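Long-range contact in starch synthase I (PDB 4HLN), which belongs to the starch synthases, plant glycosyltransferases with a two-domain architecture of paired Rossmann-like folds: residues A[400-413]-A[504-516]. Sequence-based numbering, arbitrary orientation.
Sequences DWNPTTDKCLPHHY and SVPVSHRITAGCD
His509 is the knob of this contact: its imidazole stands out from helix 505-514 and plugs into a slot of the loop 400-413, between the indole of Trp401 and the sulfur of Cys408. The six-membered ring of Trp401 lies face to face with the imidazole, centroids 3.8 Å apart and planes only 12° from parallel. Over the opposite face sits Cys408 SG, 4.5 Å from the imidazole centroid, on a side chain that also brushes Pro506.

Polar atoms meet the edge of the imidazole. His509 ND1 donates to Asp406 OD2 at 2.7 Å, nearly straight, using the syn side of the carboxylate, whose plane stands almost upright on the imidazole; Asp400 O lies in the ring plane near CE1. Asp406 reaches there because its CG is anti to the backbone N (chi1 -165°). Its OD1 accepts from Cys408 N, an Asx turn that steadies the carboxylate, while OD2 is shared with the hydroxyl of Tyr537. With both faces covered and one nitrogen bonded, the imidazole has little freedom to turn.

One helical turn on, Ala513 offers a shallow hollow. Leu409 fills it, CD1 resting 3.6 Å from Ala513 CB and CD2 almost as near, while the edge of the Tyr413 ring closes in beside them; the Tyr413 hydroxyl goes on to Tyr537 O. Along the helix flank, Arg510 bends at chi3 and brings NE to Cys408 O at 3.0 Å, with the carbonyl oxygen in the guanidinium plane; NH1 carries on to a salt bridge with Glu431.

Tyr533, outside both segments, also stacks with Trp401. The whole is a His-carboxylate hydrogen bond whose imidazole is held between Trp401 and Cys408, packing the loop after strand 389-391 onto a helix of the C-terminal Rossmann-like domain of a GT-B-type glycosyltransferase.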
# COMPACT_ATOMS: atom_id res chain seq x y z
N ASP A 400 15.73 -2.56 -11.91
CA ASP A 400 15.33 -1.32 -12.56
C ASP A 400 15.89 -0.10 -11.82
O ASP A 400 16.26 0.89 -12.45
CB ASP A 400 13.81 -1.21 -12.65
CG ASP A 400 13.17 -2.38 -13.40
OD1 ASP A 400 13.87 -3.01 -14.23
OD2 ASP A 400 11.97 -2.66 -13.17
N TRP A 401 15.97 -0.18 -10.50
CA TRP A 401 16.35 0.99 -9.70
C TRP A 401 17.65 0.81 -8.93
O TRP A 401 17.66 0.48 -7.75
CB TRP A 401 15.23 1.40 -8.75
CG TRP A 401 13.93 1.65 -9.47
CD1 TRP A 401 12.99 0.72 -9.79
CD2 TRP A 401 13.46 2.90 -9.99
NE1 TRP A 401 11.95 1.32 -10.46
CE2 TRP A 401 12.21 2.66 -10.59
CE3 TRP A 401 13.97 4.20 -9.98
CZ2 TRP A 401 11.46 3.67 -11.19
CZ3 TRP A 401 13.23 5.21 -10.58
CH2 TRP A 401 11.99 4.93 -11.18
N ASN A 402 18.75 1.07 -9.61
CA ASN A 402 20.04 1.01 -8.97
C ASN A 402 20.95 2.05 -9.63
O ASN A 402 21.19 1.99 -10.83
CB ASN A 402 20.61 -0.39 -9.11
CG ASN A 402 21.93 -0.55 -8.40
OD1 ASN A 402 22.23 0.17 -7.45
ND2 ASN A 402 22.74 -1.49 -8.87
N PRO A 403 21.43 3.03 -8.85
CA PRO A 403 22.27 4.10 -9.40
C PRO A 403 23.56 3.56 -9.98
O PRO A 403 24.26 4.28 -10.70
CB PRO A 403 22.57 4.98 -8.19
CG PRO A 403 21.54 4.63 -7.17
CD PRO A 403 21.17 3.20 -7.41
N THR A 404 23.89 2.31 -9.69
CA THR A 404 25.17 1.78 -10.14
C THR A 404 25.06 1.14 -11.52
O THR A 404 26.06 1.01 -12.23
CB THR A 404 25.80 0.82 -9.12
OG1 THR A 404 25.69 1.37 -7.80
CG2 THR A 404 27.29 0.64 -9.44
N THR A 405 23.86 0.77 -11.93
CA THR A 405 23.71 0.11 -13.22
C THR A 405 22.65 0.72 -14.12
O THR A 405 22.51 0.32 -15.28
CB THR A 405 23.35 -1.35 -13.02
OG1 THR A 405 22.06 -1.43 -12.39
CG2 THR A 405 24.39 -2.01 -12.16
N ASP A 406 21.90 1.68 -13.59
CA ASP A 406 20.76 2.21 -14.30
C ASP A 406 21.10 2.65 -15.73
O ASP A 406 21.84 3.61 -15.94
CB ASP A 406 20.16 3.38 -13.53
CG ASP A 406 18.78 3.75 -14.02
OD1 ASP A 406 18.48 3.48 -15.21
OD2 ASP A 406 18.00 4.30 -13.22
N LYS A 407 20.55 1.93 -16.70
CA LYS A 407 20.83 2.22 -18.10
C LYS A 407 20.30 3.58 -18.54
O LYS A 407 20.78 4.15 -19.51
CB LYS A 407 20.26 1.13 -18.99
CG LYS A 407 21.13 -0.12 -19.05
CD LYS A 407 20.42 -1.26 -19.76
CE LYS A 407 21.42 -2.33 -20.21
NZ LYS A 407 22.30 -1.82 -21.30
N CYS A 408 19.32 4.11 -17.80
CA CYS A 408 18.68 5.35 -18.18
C CYS A 408 19.50 6.61 -17.80
O CYS A 408 19.22 7.73 -18.27
CB CYS A 408 17.27 5.42 -17.58
SG CYS A 408 16.07 4.17 -18.18
N LEU A 409 20.51 6.41 -16.95
CA LEU A 409 21.34 7.51 -16.46
C LEU A 409 22.61 7.77 -17.26
O LEU A 409 23.30 6.85 -17.65
CB LEU A 409 21.79 7.22 -15.04
CG LEU A 409 20.74 6.96 -13.99
CD1 LEU A 409 21.45 7.09 -12.65
CD2 LEU A 409 19.61 7.96 -14.14
N PRO A 410 22.96 9.05 -17.45
CA PRO A 410 24.19 9.41 -18.16
C PRO A 410 25.45 9.00 -17.39
O PRO A 410 26.49 8.75 -18.01
CB PRO A 410 24.10 10.93 -18.22
CG PRO A 410 23.33 11.29 -16.98
CD PRO A 410 22.26 10.24 -16.94
N HIS A 411 25.36 8.94 -16.06
CA HIS A 411 26.50 8.53 -15.24
C HIS A 411 26.07 7.65 -14.08
O HIS A 411 24.94 7.74 -13.61
CB HIS A 411 27.24 9.74 -14.70
CG HIS A 411 27.79 10.62 -15.76
ND1 HIS A 411 28.90 10.29 -16.51
CD2 HIS A 411 27.37 11.82 -16.22
CE1 HIS A 411 29.15 11.25 -17.38
NE2 HIS A 411 28.24 12.19 -17.22
N HIS A 412 26.97 6.80 -13.63
CA HIS A 412 26.63 5.88 -12.55
C HIS A 412 27.36 6.23 -11.28
O HIS A 412 28.44 6.83 -11.30
CB HIS A 412 26.88 4.44 -12.97
CG HIS A 412 26.02 3.99 -14.12
ND1 HIS A 412 26.48 3.14 -15.11
CD2 HIS A 412 24.73 4.27 -14.43
CE1 HIS A 412 25.51 2.92 -15.98
NE2 HIS A 412 24.44 3.60 -15.60
N TYR A 413 26.76 5.87 -10.16
CA TYR A 413 27.35 6.15 -8.86
C TYR A 413 26.89 5.14 -7.81
O TYR A 413 25.97 4.35 -8.04
CB TYR A 413 27.04 7.59 -8.43
CG TYR A 413 25.57 7.90 -8.20
CD1 TYR A 413 24.98 7.71 -6.96
CD2 TYR A 413 24.78 8.41 -9.22
CE1 TYR A 413 23.64 8.01 -6.74
CE2 TYR A 413 23.45 8.73 -9.01
CZ TYR A 413 22.88 8.52 -7.78
OH TYR A 413 21.55 8.83 -7.59
N SER A 504 7.27 9.47 -18.89
CA SER A 504 8.49 8.94 -19.46
C SER A 504 9.20 8.25 -18.33
O SER A 504 9.58 8.88 -17.34
CB SER A 504 9.38 10.07 -19.97
OG SER A 504 10.66 9.57 -20.33
N VAL A 505 9.40 6.95 -18.44
CA VAL A 505 10.11 6.27 -17.38
C VAL A 505 11.58 6.67 -17.42
O VAL A 505 12.21 6.87 -16.38
CB VAL A 505 9.83 4.73 -17.37
CG1 VAL A 505 8.82 4.38 -18.46
CG2 VAL A 505 11.13 3.90 -17.47
N PRO A 506 12.14 6.85 -18.62
CA PRO A 506 13.55 7.27 -18.67
C PRO A 506 13.78 8.64 -18.01
O PRO A 506 14.77 8.82 -17.30
CB PRO A 506 13.83 7.34 -20.17
CG PRO A 506 12.92 6.28 -20.74
CD PRO A 506 11.65 6.41 -19.94
N VAL A 507 12.87 9.58 -18.24
CA VAL A 507 13.03 10.90 -17.65
C VAL A 507 12.81 10.88 -16.14
O VAL A 507 13.44 11.63 -15.39
CB VAL A 507 12.12 11.95 -18.31
CG1 VAL A 507 12.16 13.25 -17.53
CG2 VAL A 507 12.56 12.19 -19.76
N SER A 508 11.91 10.01 -15.68
CA SER A 508 11.67 9.91 -14.26
C SER A 508 12.90 9.33 -13.54
O SER A 508 13.21 9.73 -12.40
CB SER A 508 10.41 9.11 -13.97
OG SER A 508 10.54 7.78 -14.43
N HIS A 509 13.61 8.42 -14.20
CA HIS A 509 14.84 7.87 -13.62
C HIS A 509 15.88 8.98 -13.48
O HIS A 509 16.54 9.10 -12.44
CB HIS A 509 15.40 6.71 -14.47
CG HIS A 509 14.73 5.39 -14.23
ND1 HIS A 509 15.37 4.32 -13.65
CD2 HIS A 509 13.47 4.96 -14.51
CE1 HIS A 509 14.54 3.29 -13.56
NE2 HIS A 509 13.38 3.66 -14.08
N ARG A 510 16.03 9.79 -14.52
CA ARG A 510 17.01 10.88 -14.51
C ARG A 510 16.66 11.98 -13.51
O ARG A 510 17.56 12.59 -12.92
CB ARG A 510 17.14 11.49 -15.89
CG ARG A 510 18.13 10.78 -16.77
CD ARG A 510 18.04 11.32 -18.18
NE ARG A 510 17.75 10.23 -19.09
CZ ARG A 510 16.88 10.28 -20.09
NH1 ARG A 510 16.20 11.40 -20.31
NH2 ARG A 510 16.69 9.22 -20.86
N ILE A 511 15.37 12.23 -13.33
CA ILE A 511 14.96 13.19 -12.32
C ILE A 511 15.32 12.65 -10.95
O ILE A 511 15.89 13.35 -10.12
CB ILE A 511 13.46 13.51 -12.39
CG1 ILE A 511 13.21 14.52 -13.50
CG2 ILE A 511 12.98 14.08 -11.07
CD1 ILE A 511 11.78 14.55 -13.94
N THR A 512 15.00 11.38 -10.72
CA THR A 512 15.26 10.77 -9.43
C THR A 512 16.73 10.87 -9.10
O THR A 512 17.10 11.23 -7.97
CB THR A 512 14.81 9.31 -9.42
OG1 THR A 512 13.43 9.25 -9.75
CG2 THR A 512 15.02 8.69 -8.04
N ALA A 513 17.58 10.57 -10.08
CA ALA A 513 19.02 10.62 -9.87
C ALA A 513 19.54 12.05 -9.79
O ALA A 513 20.43 12.33 -8.99
CB ALA A 513 19.77 9.82 -10.95
N GLY A 514 18.99 12.95 -10.61
CA GLY A 514 19.52 14.30 -10.72
C GLY A 514 19.21 15.22 -9.56
O GLY A 514 20.08 16.00 -9.13
N CYS A 515 17.99 15.13 -9.04
CA CYS A 515 17.52 15.98 -7.94
C CYS A 515 18.19 15.69 -6.61
O CYS A 515 18.64 14.58 -6.35
CB CYS A 515 16.02 15.82 -7.73
SG CYS A 515 15.02 16.42 -9.09
N ASP A 516 18.21 16.71 -5.76
CA ASP A 516 18.79 16.59 -4.43
C ASP A 516 17.70 16.16 -3.46
O ASP A 516 17.94 15.37 -2.55
CB ASP A 516 19.40 17.93 -4.00
CG ASP A 516 20.48 18.41 -4.96
OD1 ASP A 516 21.44 17.64 -5.21
OD2 ASP A 516 20.34 19.54 -5.49